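Local coordinates for protein phosphoribulokinase 1 (Rhodobacter sphaeroides, PDB 1A7J) that catalyses the ATP-dependent phosphorylation of D-ribulose 5-phosphate to D-ribulose 1,5-bisphosphate, a step of the Calvin cycle, at residues A[20-23]-A[24-28]. Numbering follows the deposited sequence.
Sequences TVKH and TFDQI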
ATOM      1  N   THR A  20       5.567  -3.753   7.401  1.00 68.75           N
ATOM      2  CA  THR A  20       6.466  -3.097   8.361  1.00 62.43           C
ATOM      3  C   THR A  20       6.011  -1.667   8.591  1.00 56.65           C
ATOM      4  O   THR A  20       6.316  -1.051   9.607  1.00 58.48           O
ATOM      5  CB  THR A  20       7.887  -2.991   7.796  1.00 64.14           C
ATOM      6  OG1 THR A  20       8.197  -4.179   7.055  1.00 71.31           O
ATOM      7  CG2 THR A  20       8.894  -2.781   8.918  1.00 63.56           C
ATOM      8  N   VAL A  21       5.233  -1.183   7.633  1.00 48.95           N
ATOM      9  CA  VAL A  21       5.101   0.215   7.345  1.00 36.69           C
ATOM     10  C   VAL A  21       4.238   0.945   8.347  1.00 38.65           C
ATOM     11  O   VAL A  21       4.552   2.069   8.732  1.00 43.31           O
ATOM     12  CB  VAL A  21       4.525   0.380   5.955  1.00 29.48           C
ATOM     13  CG1 VAL A  21       4.674   1.806   5.516  1.00 24.16           C
ATOM     14  CG2 VAL A  21       5.239  -0.543   4.987  1.00 22.90           C
ATOM     15  N   LYS A  22       3.212   0.268   8.850  1.00 41.95           N
ATOM     16  CA  LYS A  22       2.259   0.906   9.756  1.00 44.27           C
ATOM     17  C   LYS A  22       2.949   1.352  11.052  1.00 45.70           C
ATOM     18  O   LYS A  22       2.889   2.534  11.426  1.00 42.66           O
ATOM     19  CB  LYS A  22       1.111  -0.055  10.074  1.00 46.32           C
ATOM     20  CG  LYS A  22      -0.278   0.538   9.880  1.00 50.62           C
ATOM     21  CD  LYS A  22      -0.569   1.667  10.881  1.00 56.10           C
ATOM     22  CE  LYS A  22      -2.075   1.958  10.999  1.00 58.22           C
ATOM     23  NZ  LYS A  22      -2.401   3.041  11.984  1.00 53.74           N
ATOM     24  N   HIS A  23       3.750   0.443  11.617  1.00 50.24           N
ATOM     25  CA  HIS A  23       4.477   0.677  12.875  1.00 52.59           C
ATOM     26  C   HIS A  23       5.289   1.962  12.788  1.00 44.16           C
ATOM     27  O   HIS A  23       5.282   2.763  13.711  1.00 45.24           O
ATOM     28  CB  HIS A  23       5.396  -0.529  13.189  1.00 66.38           C
ATOM     29  CG  HIS A  23       5.546  -0.838  14.657  1.00 82.10           C
ATOM     30  ND1 HIS A  23       6.773  -1.098  15.239  1.00 85.49           N
ATOM     31  CD2 HIS A  23       4.630  -0.968  15.646  1.00 88.23           C
ATOM     32  CE1 HIS A  23       6.605  -1.366  16.522  1.00 89.85           C
ATOM     33  NE2 HIS A  23       5.316  -1.296  16.796  1.00 92.88           N
ATOM     34  N   THR A  24       5.840   2.216  11.612  1.00 39.14           N
ATOM     35  CA  THR A  24       6.620   3.411  11.352  1.00 36.35           C
ATOM     36  C   THR A  24       5.781   4.684  11.435  1.00 36.89           C
ATOM     37  O   THR A  24       6.147   5.635  12.132  1.00 37.14           O
ATOM     38  CB  THR A  24       7.268   3.342   9.975  1.00 36.09           C
ATOM     39  OG1 THR A  24       7.959   2.094   9.829  1.00 34.62           O
ATOM     40  CG2 THR A  24       8.251   4.465   9.825  1.00 39.52           C
ATOM     41  N   PHE A  25       4.644   4.716  10.752  1.00 38.48           N
ATOM     42  CA  PHE A  25       3.785   5.890  10.852  1.00 33.80           C
ATOM     43  C   PHE A  25       3.252   6.077  12.272  1.00 33.97           C
ATOM     44  O   PHE A  25       3.377   7.152  12.849  1.00 30.49           O
ATOM     45  CB  PHE A  25       2.660   5.795   9.835  1.00 23.08           C
ATOM     46  CG  PHE A  25       3.069   6.218   8.458  1.00 19.48           C
ATOM     47  CD1 PHE A  25       3.144   7.556   8.130  1.00 20.98           C
ATOM     48  CD2 PHE A  25       3.395   5.272   7.486  1.00 25.30           C
ATOM     49  CE1 PHE A  25       3.525   7.947   6.852  1.00 25.37           C
ATOM     50  CE2 PHE A  25       3.777   5.658   6.204  1.00 17.29           C
ATOM     51  CZ  PHE A  25       3.840   6.994   5.889  1.00 16.11           C
ATOM     52  N   ASP A  26       2.847   4.975  12.890  1.00 36.47           N
ATOM     53  CA  ASP A  26       2.441   4.990  14.292  1.00 41.47           C
ATOM     54  C   ASP A  26       3.507   5.703  15.123  1.00 41.03           C
ATOM     55  O   ASP A  26       3.234   6.738  15.720  1.00 42.94           O
ATOM     56  CB  ASP A  26       2.246   3.555  14.818  1.00 45.40           C
ATOM     57  CG  ASP A  26       0.955   2.899  14.317  1.00 46.91           C
ATOM     58  OD1 ASP A  26       0.049   3.635  13.868  1.00 54.42           O
ATOM     59  OD2 ASP A  26       0.825   1.651  14.408  1.00 38.15           O
ATOM     60  N   GLN A  27       4.752   5.241  14.982  1.00 46.29           N
ATOM     61  CA  GLN A  27       5.930   5.806  15.659  1.00 42.11           C
ATOM     62  C   GLN A  27       6.050   7.317  15.455  1.00 38.18           C
ATOM     63  O   GLN A  27       6.594   8.022  16.296  1.00 39.82           O
ATOM     64  CB  GLN A  27       7.216   5.134  15.145  1.00 47.15           C
ATOM     65  CG  GLN A  27       7.642   3.870  15.891  1.00 62.48           C
ATOM     66  CD  GLN A  27       8.794   3.120  15.204  1.00 72.23           C
ATOM     67  OE1 GLN A  27       9.971   3.399  15.440  1.00 78.35           O
ATOM     68  NE2 GLN A  27       8.449   2.130  14.397  1.00 73.66           N
ATOM     69  N   ILE A  28       5.575   7.807  14.319  1.00 35.74           N
ATOM     70  CA  ILE A  28       5.690   9.219  14.013  1.00 31.62           C
ATOM     71  C   ILE A  28       4.488  10.011  14.529  1.00 34.73           C
ATOM     72  O   ILE A  28       4.661  11.063  15.133  1.00 33.08           O
ATOM     73  CB  ILE A  28       5.875   9.428  12.498  1.00 27.96           C
ATOM     74  CG1 ILE A  28       7.168   8.773  12.043  1.00 23.23           C
ATOM     75  CG2 ILE A  28       5.964  10.889  12.160  1.00 26.36           C
ATOM     76  CD1 ILE A  28       7.097   8.386  10.621  1.00 29.32           C
TER
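K22 and D26, one turn apart on helix 21-32, form an i to i+4 salt bridge, with K22 NZ 3.1 Å from D26 OD1. The ammonium comes to the syn side of that oxygen, only 16° out of the carboxylate plane. A bend at chi2 (-66°) steers the lysine chain along the helix, and its CD also packs against the carboxylate at 3.6 Å from D26 OD1. The long, flexible lysine suits this place because it can span a turn, whereas the short aspartate keeps its charge close to the backbone. An asparagine in place of D26 would probably cost the K22 ammonium this carboxylate partner, leaving a neutral amide there and the lysine chain less firmly fixed.

Backbone i to i+4 bonds join the same turns: D26 N to K22 O is 2.8 Å, and Q27 N to H23 O is also 2.8 Å. Q27 is long enough to return its NE2 to H23 O in a second, weak bond of 3.3 Å, so one carbonyl is held by both the backbone and the side chain of the same glutamine. The Q27 amide lies obliquely to the H23 imidazole, their planes 63° apart. V21 O receives weak bonds from the amides of T24 and F25.

On the buried side, V21 and F25 lie side by side, the V21 CG1 methyl 4.0 Å from F25 CE2.

The helix follows the P-loop, whose predicted ATP-binding residues include T20. Apolar V21 and F25 suit their cover: V21 touches M272 of helix 268-284, and F25 packs on I8 and V10 of strand 7-11 and meets the F129 ring. T24's hydroxyl gives a buried position a polar atom, OG1, to hydrogen-bond D269 of helix 268-284, while K22 lies against F129 and E131 of strand 127-132.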